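Local atomic coordinates of purine nucleosidase, (IunH-1) (Sulfolobus solfataricus, PDB entry 3T8J), a protein that belongs to the nucleosidase superfamily and holds a bound sodium ion in an alpha/beta fold built round a mixed sheet. Residues Asn65-Lys70 against Ile165-Asp170; Ile191-Thr196 against Tyr293-Lys298. All blocks are in the same frame, centred on the assembly; numbering follows the deposited sequence.

Interaction 1. Residues Asn65-Lys70 against Ile165-Asp170; sequences NKPLLK and IWVDPD
Lys70 and Asp170 form the salt bridge of this contact. Lys70 NZ lies 2.8 Å from Asp170 OD2, on that oxygen's syn lone pair, with a weak second bond to OD1. The lysine chain runs extended as far as CE and then bends, chi4 45°, which turns NZ onto the carboxylate. Asn263 completes the pair, its backbone O accepting from Lys70 NZ and its ND2 donating to Asp170 OD1.

The second polar link is made by Asp168. The bond from Leu68 N to Asp168 OD2 is 3.0 Å long and fairly straight at 161°, yet the donor comes from above the carboxylate plane. OD2 is also bonded to the hydroxyl of Thr125, while OD1 caps helix 169-177 by accepting from Ala171 N. A water joins both acids to the loop: it accepts from Leu69 N and donates to Asp168 OD1 (2.8 Å) and Asp170 OD2 (2.7 Å).

Van der Waals contacts surround these bonds. Pro67 CG and Val167 CG1 are the apolar pair, 4.1 Å apart, and Pro67 CG also rests against the carbonyl oxygen of Val167. Leu69 CD1 packs at 3.4 Å against the carboxylate carbon, Asp170 CG. The aliphatic part of Lys70 passes Pro169, Lys70 CD to Pro169 CG 3.8 Å. Leu68 and Leu69 also meet a second subunit, through its Leu132 and Ile174, so the contact borders a subunit interface.

Both acids are buried among donors: Asp168 has Leu68 N, the Thr125 hydroxyl, Ala171 N at the helix start and the water; Asp170 has Lys70 NZ, Asn263 ND2 and the same water. Such surroundings would probably keep both carboxylates ionised, and they fix the loop after strand 60-62 to the start of helix 169-177.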
ATOM      1  N   ASN A  65     -23.505   2.614  12.097  1.00 21.22           N
ATOM      2  CA  ASN A  65     -23.439   4.057  11.869  1.00 21.38           C
ATOM      3  C   ASN A  65     -22.064   4.563  11.511  1.00 20.78           C
ATOM      4  O   ASN A  65     -21.834   5.782  11.462  1.00 22.30           O
ATOM      5  CB  ASN A  65     -24.050   4.860  13.035  1.00 22.91           C
ATOM      6  CG  ASN A  65     -23.184   4.891  14.253  1.00 28.98           C
ATOM      7  OD1 ASN A  65     -22.255   4.108  14.425  1.00 30.15           O
ATOM      8  ND2 ASN A  65     -23.502   5.842  15.157  1.00 35.27           N
ATOM      9  N   LYS A  66     -21.164   3.641  11.188  1.00 19.62           N
ATOM     10  CA  LYS A  66     -19.855   3.984  10.668  1.00 19.87           C
ATOM     11  C   LYS A  66     -19.275   2.723   9.982  1.00 18.35           C
ATOM     12  O   LYS A  66     -19.717   1.601  10.274  1.00 19.12           O
ATOM     13  CB  LYS A  66     -18.917   4.478  11.731  1.00 22.33           C
ATOM     14  CG  LYS A  66     -18.584   3.541  12.806  1.00 26.08           C
ATOM     15  CD  LYS A  66     -17.769   4.257  13.896  1.00 33.05           C
ATOM     16  CE  LYS A  66     -17.429   3.320  15.049  1.00 37.62           C
ATOM     17  NZ  LYS A  66     -16.199   3.814  15.720  1.00 40.20           N
ATOM     18  N   PRO A  67     -18.294   2.925   9.081  1.00 17.55           N
ATOM     19  CA  PRO A  67     -17.651   1.780   8.403  1.00 17.29           C
ATOM     20  C   PRO A  67     -16.930   0.879   9.401  1.00 17.98           C
ATOM     21  O   PRO A  67     -16.618   1.263  10.525  1.00 19.10           O
ATOM     22  CB  PRO A  67     -16.680   2.448   7.430  1.00 16.98           C
ATOM     23  CG  PRO A  67     -17.204   3.839   7.247  1.00 18.17           C
ATOM     24  CD  PRO A  67     -17.746   4.197   8.584  1.00 18.65           C
ATOM     25  N   LEU A  68     -16.644  -0.353   8.979  1.00 18.50           N
ATOM     26  CA  LEU A  68     -15.918  -1.255   9.853  1.00 19.22           C
ATOM     27  C   LEU A  68     -14.605  -0.682  10.374  1.00 20.86           C
ATOM     28  O   LEU A  68     -14.303  -0.811  11.559  1.00 23.18           O
ATOM     29  CB  LEU A  68     -15.661  -2.575   9.121  1.00 19.26           C
ATOM     30  CG  LEU A  68     -16.854  -3.361   8.595  1.00 19.01           C
ATOM     31  CD1 LEU A  68     -16.371  -4.602   7.795  1.00 19.59           C
ATOM     32  CD2 LEU A  68     -17.790  -3.798   9.700  1.00 20.25           C
ATOM     33  N   LEU A  69     -13.823  -0.071   9.482  1.00 20.77           N
ATOM     34  CA  LEU A  69     -12.449   0.395   9.765  1.00 24.17           C
ATOM     35  C   LEU A  69     -12.187   1.857   9.378  1.00 24.09           C
ATOM     36  O   LEU A  69     -11.475   2.599  10.095  1.00 27.61           O
ATOM     37  CB  LEU A  69     -11.443  -0.487   9.003  1.00 25.76           C
ATOM     38  CG  LEU A  69     -11.187  -1.885   9.524  1.00 29.31           C
ATOM     39  CD1 LEU A  69     -11.211  -2.902   8.403  1.00 31.93           C
ATOM     40  CD2 LEU A  69      -9.872  -1.950  10.324  1.00 30.33           C
ATOM     41  N   LYS A  70     -12.691   2.274   8.236  1.00 21.82           N
ATOM     42  CA  LYS A  70     -12.262   3.537   7.664  1.00 22.22           C
ATOM     43  C   LYS A  70     -13.118   4.711   8.112  1.00 21.56           C
ATOM     44  O   LYS A  70     -14.243   4.533   8.547  1.00 20.99           O
ATOM     45  CB  LYS A  70     -12.264   3.437   6.155  1.00 22.74           C
ATOM     46  CG  LYS A  70     -11.168   2.401   5.742  1.00 26.80           C
ATOM     47  CD  LYS A  70     -10.841   2.380   4.341  1.00 28.93           C
ATOM     48  CE  LYS A  70      -9.618   1.514   4.036  1.00 23.58           C
ATOM     49  NZ  LYS A  70      -9.521   0.129   4.692  1.00 22.53           N
ATOM     50  N   ILE A 165     -19.297   1.705  -2.418  1.00 17.88           N
ATOM     51  CA  ILE A 165     -18.107   0.873  -2.199  1.00 17.21           C
ATOM     52  C   ILE A 165     -17.033   1.646  -1.431  1.00 16.98           C
ATOM     53  O   ILE A 165     -16.411   1.124  -0.492  1.00 17.30           O
ATOM     54  CB  ILE A 165     -17.538   0.335  -3.530  1.00 17.39           C
ATOM     55  CG1 ILE A 165     -18.623  -0.388  -4.345  1.00 18.19           C
ATOM     56  CG2 ILE A 165     -16.297  -0.606  -3.299  1.00 17.96           C
ATOM     57  CD1 ILE A 165     -19.247  -1.597  -3.635  1.00 20.78           C
ATOM     58  N   TRP A 166     -16.808   2.917  -1.806  1.00 16.75           N
ATOM     59  CA  TRP A 166     -15.792   3.748  -1.155  1.00 16.45           C
ATOM     60  C   TRP A 166     -16.055   3.950   0.373  1.00 15.87           C
ATOM     61  O   TRP A 166     -15.109   3.974   1.166  1.00 15.85           O
ATOM     62  CB  TRP A 166     -15.734   5.129  -1.860  1.00 17.10           C
ATOM     63  CG  TRP A 166     -14.760   6.081  -1.252  1.00 16.65           C
ATOM     64  CD1 TRP A 166     -13.428   6.249  -1.568  1.00 17.43           C
ATOM     65  CD2 TRP A 166     -15.037   7.031  -0.213  1.00 18.38           C
ATOM     66  NE1 TRP A 166     -12.856   7.216  -0.772  1.00 19.96           N
ATOM     67  CE2 TRP A 166     -13.826   7.704   0.076  1.00 19.36           C
ATOM     68  CE3 TRP A 166     -16.188   7.359   0.526  1.00 19.00           C
ATOM     69  CZ2 TRP A 166     -13.742   8.691   1.049  1.00 21.17           C
ATOM     70  CZ3 TRP A 166     -16.091   8.342   1.487  1.00 20.88           C
ATOM     71  CH2 TRP A 166     -14.877   8.990   1.744  1.00 20.68           C
ATOM     72  N   VAL A 167     -17.310   4.117   0.767  1.00 16.12           N
ATOM     73  CA  VAL A 167     -17.645   4.388   2.195  1.00 16.74           C
ATOM     74  C   VAL A 167     -17.104   3.288   3.095  1.00 16.69           C
ATOM     75  O   VAL A 167     -16.490   3.540   4.137  1.00 16.95           O
ATOM     76  CB  VAL A 167     -19.144   4.602   2.402  1.00 16.61           C
ATOM     77  CG1 VAL A 167     -19.548   4.444   3.887  1.00 18.54           C
ATOM     78  CG2 VAL A 167     -19.588   5.994   1.863  1.00 19.09           C
ATOM     79  N   ASP A 168     -17.295   2.042   2.641  1.00 16.05           N
ATOM     80  CA  ASP A 168     -16.847   0.874   3.405  1.00 15.33           C
ATOM     81  C   ASP A 168     -16.307  -0.199   2.472  1.00 15.86           C
ATOM     82  O   ASP A 168     -17.001  -1.161   2.161  1.00 16.50           O
ATOM     83  CB  ASP A 168     -17.910   0.343   4.361  1.00 15.84           C
ATOM     84  CG  ASP A 168     -17.329  -0.600   5.410  1.00 16.57           C
ATOM     85  OD1 ASP A 168     -16.164  -1.035   5.249  1.00 16.83           O
ATOM     86  OD2 ASP A 168     -18.021  -0.916   6.412  1.00 17.32           O
ATOM     87  N   PRO A 169     -15.055  -0.015   2.041  1.00 15.87           N
ATOM     88  CA  PRO A 169     -14.517  -0.978   1.051  1.00 16.72           C
ATOM     89  C   PRO A 169     -14.137  -2.284   1.690  1.00 17.52           C
ATOM     90  O   PRO A 169     -14.051  -3.306   1.001  1.00 17.89           O
ATOM     91  CB  PRO A 169     -13.311  -0.241   0.476  1.00 17.41           C
ATOM     92  CG  PRO A 169     -12.868   0.655   1.576  1.00 18.14           C
ATOM     93  CD  PRO A 169     -14.114   1.090   2.315  1.00 16.50           C
ATOM     94  N   ASP A 170     -13.927  -2.277   3.009  1.00 17.00           N
ATOM     95  CA  ASP A 170     -13.680  -3.532   3.742  1.00 18.09           C
ATOM     96  C   ASP A 170     -14.939  -4.388   3.745  1.00 17.52           C
ATOM     97  O   ASP A 170     -14.905  -5.590   3.442  1.00 17.80           O
ATOM     98  CB  ASP A 170     -13.183  -3.175   5.144  1.00 18.40           C
ATOM     99  CG  ASP A 170     -11.907  -2.371   5.068  1.00 20.00           C
ATOM    100  OD1 ASP A 170     -10.874  -2.932   4.679  1.00 21.30           O
ATOM    101  OD2 ASP A 170     -11.948  -1.136   5.308  1.00 19.86           O
TER
HETATM  102  O   HOH W   1     -14.023   0.120   6.581  1.00 12.32           O

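Interaction 2. Residues Ile191-Thr196 against Tyr293-Lys298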
ATOM      1  N   ILE A 191     -25.222   6.449 -15.193  1.00 27.28           N
ATOM      2  CA  ILE A 191     -25.136   7.866 -15.606  1.00 28.47           C
ATOM      3  C   ILE A 191     -25.375   8.079 -17.094  1.00 29.73           C
ATOM      4  O   ILE A 191     -25.559   9.211 -17.526  1.00 31.35           O
ATOM      5  CB  ILE A 191     -23.799   8.574 -15.191  1.00 27.20           C
ATOM      6  CG1 ILE A 191     -22.581   7.903 -15.835  1.00 28.70           C
ATOM      7  CG2 ILE A 191     -23.703   8.648 -13.664  1.00 28.16           C
ATOM      8  CD1 ILE A 191     -21.233   8.550 -15.441  1.00 30.57           C
ATOM      9  N   ASN A 192     -25.386   7.002 -17.883  1.00 29.39           N
ATOM     10  CA  ASN A 192     -25.768   7.097 -19.301  1.00 32.10           C
ATOM     11  C   ASN A 192     -27.276   7.269 -19.539  1.00 32.40           C
ATOM     12  O   ASN A 192     -27.700   7.480 -20.681  1.00 35.36           O
ATOM     13  CB  ASN A 192     -25.288   5.845 -20.060  1.00 32.42           C
ATOM     14  CG  ASN A 192     -23.777   5.684 -20.036  1.00 34.28           C
ATOM     15  OD1 ASN A 192     -23.033   6.665 -19.985  1.00 36.99           O
ATOM     16  ND2 ASN A 192     -23.316   4.433 -20.098  1.00 36.75           N
ATOM     17  N   TYR A 193     -28.077   7.188 -18.472  1.00 31.81           N
ATOM     18  CA  TYR A 193     -29.537   7.156 -18.557  1.00 32.49           C
ATOM     19  C   TYR A 193     -30.192   8.165 -17.608  1.00 32.19           C
ATOM     20  O   TYR A 193     -31.064   7.789 -16.820  1.00 32.91           O
ATOM     21  CB  TYR A 193     -30.032   5.740 -18.250  1.00 32.17           C
ATOM     22  CG  TYR A 193     -29.352   4.675 -19.083  1.00 33.06           C
ATOM     23  CD1 TYR A 193     -29.738   4.444 -20.411  1.00 36.27           C
ATOM     24  CD2 TYR A 193     -28.316   3.909 -18.567  1.00 31.70           C
ATOM     25  CE1 TYR A 193     -29.116   3.465 -21.190  1.00 34.46           C
ATOM     26  CE2 TYR A 193     -27.682   2.921 -19.355  1.00 32.06           C
ATOM     27  CZ  TYR A 193     -28.085   2.722 -20.660  1.00 34.48           C
ATOM     28  OH  TYR A 193     -27.484   1.748 -21.438  1.00 35.56           O
ATOM     29  N   PRO A 194     -29.784   9.452 -17.682  1.00 32.81           N
ATOM     30  CA  PRO A 194     -30.402  10.454 -16.814  1.00 32.99           C
ATOM     31  C   PRO A 194     -31.834  10.774 -17.210  1.00 34.38           C
ATOM     32  O   PRO A 194     -32.223  10.560 -18.362  1.00 35.63           O
ATOM     33  CB  PRO A 194     -29.535  11.681 -17.035  1.00 33.35           C
ATOM     34  CG  PRO A 194     -29.115  11.561 -18.462  1.00 35.06           C
ATOM     35  CD  PRO A 194     -28.858  10.062 -18.646  1.00 34.23           C
ATOM     36  N   VAL A 195     -32.578  11.319 -16.254  1.00 34.07           N
ATOM     37  CA  VAL A 195     -33.873  11.929 -16.502  1.00 35.80           C
ATOM     38  C   VAL A 195     -33.662  13.304 -17.171  1.00 37.74           C
ATOM     39  O   VAL A 195     -33.152  14.248 -16.548  1.00 38.07           O
ATOM     40  CB  VAL A 195     -34.659  12.092 -15.192  1.00 34.81           C
ATOM     41  CG1 VAL A 195     -36.004  12.828 -15.454  1.00 36.66           C
ATOM     42  CG2 VAL A 195     -34.859  10.705 -14.513  1.00 34.66           C
ATOM     43  N   THR A 196     -34.055  13.387 -18.436  1.00 38.58           N
ATOM     44  CA  THR A 196     -33.814  14.562 -19.284  1.00 42.38           C
ATOM     45  C   THR A 196     -34.753  15.709 -18.937  1.00 43.56           C
ATOM     46  O   THR A 196     -35.747  15.519 -18.237  1.00 42.27           O
ATOM     47  CB  THR A 196     -34.032  14.228 -20.776  1.00 46.76           C
ATOM     48  OG1 THR A 196     -35.398  13.879 -20.996  1.00 49.70           O
ATOM     49  CG2 THR A 196     -33.122  13.086 -21.234  1.00 48.96           C
ATOM     50  N   TYR A 293     -24.180  -3.807 -17.929  1.00 26.93           N
ATOM     51  CA  TYR A 293     -23.463  -2.808 -18.723  1.00 28.03           C
ATOM     52  C   TYR A 293     -24.380  -1.903 -19.550  1.00 29.85           C
ATOM     53  O   TYR A 293     -23.945  -0.833 -19.973  1.00 31.28           O
ATOM     54  CB  TYR A 293     -22.420  -3.494 -19.634  1.00 28.57           C
ATOM     55  CG  TYR A 293     -21.136  -3.876 -18.916  1.00 28.33           C
ATOM     56  CD1 TYR A 293     -20.945  -5.137 -18.338  1.00 30.07           C
ATOM     57  CD2 TYR A 293     -20.102  -2.956 -18.786  1.00 28.08           C
ATOM     58  CE1 TYR A 293     -19.737  -5.453 -17.681  1.00 29.32           C
ATOM     59  CE2 TYR A 293     -18.906  -3.270 -18.131  1.00 28.15           C
ATOM     60  CZ  TYR A 293     -18.738  -4.519 -17.561  1.00 30.16           C
ATOM     61  OH  TYR A 293     -17.534  -4.794 -16.905  1.00 32.03           O
ATOM     62  N   GLU A 294     -25.626  -2.319 -19.793  1.00 30.26           N
ATOM     63  CA  GLU A 294     -26.604  -1.530 -20.555  1.00 32.15           C
ATOM     64  C   GLU A 294     -28.035  -1.811 -20.060  1.00 32.37           C
ATOM     65  O   GLU A 294     -28.315  -2.913 -19.554  1.00 31.31           O
ATOM     66  CB  GLU A 294     -26.519  -1.852 -22.066  1.00 34.93           C
ATOM     67  CG  GLU A 294     -25.152  -1.621 -22.741  1.00 37.96           C
ATOM     68  CD  GLU A 294     -25.135  -2.024 -24.220  1.00 45.69           C
ATOM     69  OE1 GLU A 294     -26.187  -1.947 -24.899  1.00 49.43           O
ATOM     70  OE2 GLU A 294     -24.050  -2.423 -24.696  1.00 48.75           O
ATOM     71  N   ILE A 295     -28.915  -0.817 -20.206  1.00 32.63           N
ATOM     72  CA  ILE A 295     -30.346  -0.950 -19.902  1.00 33.73           C
ATOM     73  C   ILE A 295     -31.196  -0.414 -21.066  1.00 35.83           C
ATOM     74  O   ILE A 295     -30.698   0.274 -21.958  1.00 36.07           O
ATOM     75  CB  ILE A 295     -30.782  -0.246 -18.570  1.00 32.34           C
ATOM     76  CG1 ILE A 295     -30.906   1.269 -18.734  1.00 33.51           C
ATOM     77  CG2 ILE A 295     -29.812  -0.572 -17.414  1.00 31.82           C
ATOM     78  CD1 ILE A 295     -31.663   1.928 -17.630  1.00 32.00           C
ATOM     79  N   ASN A 296     -32.472  -0.780 -21.033  1.00 36.97           N
ATOM     80  CA  ASN A 296     -33.501  -0.210 -21.898  1.00 39.55           C
ATOM     81  C   ASN A 296     -34.125   0.982 -21.176  1.00 38.94           C
ATOM     82  O   ASN A 296     -34.916   0.804 -20.244  1.00 38.12           O
ATOM     83  CB  ASN A 296     -34.555  -1.285 -22.221  1.00 41.19           C
ATOM     84  CG  ASN A 296     -35.594  -0.810 -23.232  1.00 45.40           C
ATOM     85  OD1 ASN A 296     -36.063   0.328 -23.183  1.00 45.40           O
ATOM     86  ND2 ASN A 296     -35.962  -1.693 -24.156  1.00 50.95           N
ATOM     87  N   LYS A 297     -33.753   2.200 -21.588  1.00 39.09           N
ATOM     88  CA  LYS A 297     -34.212   3.414 -20.907  1.00 38.38           C
ATOM     89  C   LYS A 297     -35.730   3.554 -20.949  1.00 39.66           C
ATOM     90  O   LYS A 297     -36.342   3.955 -19.950  1.00 38.26           O
ATOM     91  CB  LYS A 297     -33.591   4.685 -21.489  1.00 41.43           C
ATOM     92  CG  LYS A 297     -33.728   5.851 -20.499  1.00 42.73           C
ATOM     93  CD  LYS A 297     -33.529   7.225 -21.058  1.00 50.41           C
ATOM     94  CE  LYS A 297     -33.888   8.216 -19.944  1.00 49.68           C
ATOM     95  NZ  LYS A 297     -33.793   9.608 -20.350  1.00 56.71           N
ATOM     96  N   LYS A 298     -36.320   3.240 -22.096  1.00 44.67           N
ATOM     97  CA  LYS A 298     -37.758   3.381 -22.278  1.00 48.35           C
ATOM     98  C   LYS A 298     -38.505   2.503 -21.283  1.00 46.51           C
ATOM     99  O   LYS A 298     -39.437   2.962 -20.621  1.00 46.44           O
ATOM    100  CB  LYS A 298     -38.157   3.019 -23.710  1.00 55.92           C
ATOM    101  CG  LYS A 298     -39.654   3.075 -23.970  1.00 63.30           C
ATOM    102  CD  LYS A 298     -39.953   2.934 -25.450  1.00 74.93           C
ATOM    103  CE  LYS A 298     -41.452   2.860 -25.722  1.00 84.19           C
ATOM    104  NZ  LYS A 298     -41.754   2.646 -27.164  1.00 97.17           N
TER
HETATM  105  O   HOH W   2     -24.660   1.818 -20.849  1.00 25.52           O
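Tyr193 reaches Ile295 with its CG anti to the carbonyl carbon (chi1 -52°), and Ile295 meets it with CG1 between its own backbone N and carbonyl carbon (chi1 77°). The result is a CH-pi contact over the middle of the ring: Ile295 CG1 stands 3.5 Å from the centroid of the Tyr193 ring, only 2° off the ring normal. Asn192 CB lies over the opposite face, toward the rim, so the ring is held between the two residues.

The ring's far end is fixed by polar bonds. Ile295 N donates to Tyr193 OH at 3.2 Å, in a nearly straight bond. Tyr193 OH also lies 2.9 Å from a water that accepts from Asn192 ND2 and donates to Tyr293 O, linking the loop to the last residues of the strand.

Lys297 makes the other half of the contact. Lys297 CB lies oblique to the ring, 4.0 Å from Tyr193 CD1, and the extended chain carries the ammonium to the loop backbone. There Lys297 NZ bonds to Pro194 O at 2.7 Å, slightly tilted from the carbonyl plane. NZ also forms a salt bridge with Glu199, whose carboxylate accepts from Thr196 N; the ammonium is therefore shared between the loop and helix 197-204.

Around these groups, strand 289-295 ends at Ile295, whose side chain continues onto Ile240 and Ile244 of helix 237-246. Asn296 is the N-cap of helix 297-308, and Thr196 caps helix 197-204 in the same way. The loop from helix 187-190 to helix 197-204 thereby lies against the turn from strand to C-terminal helix.

How the interactions relate
Going from the N terminus, interaction 1 closes first: the chain leaves strand 60-62, passes through 65-70, and returns 95 residues later at the junction of helices 163-167 and 169-177. Interaction 2 opens only afterwards, at 191-196, and closes at 293-298, where strand 289-295 gives way to the last helix. The two loops therefore follow in series, neither nested nor crossed. Their centres are 28 Å apart, on opposite sides of the chain's centre, and their nearest atoms stay about 13 Å apart. Interaction 1 ties the loop beyond the outermost strand 60-62 to a helix junction; interaction 2 joins an interhelical loop to the C-terminal strand-helix turn.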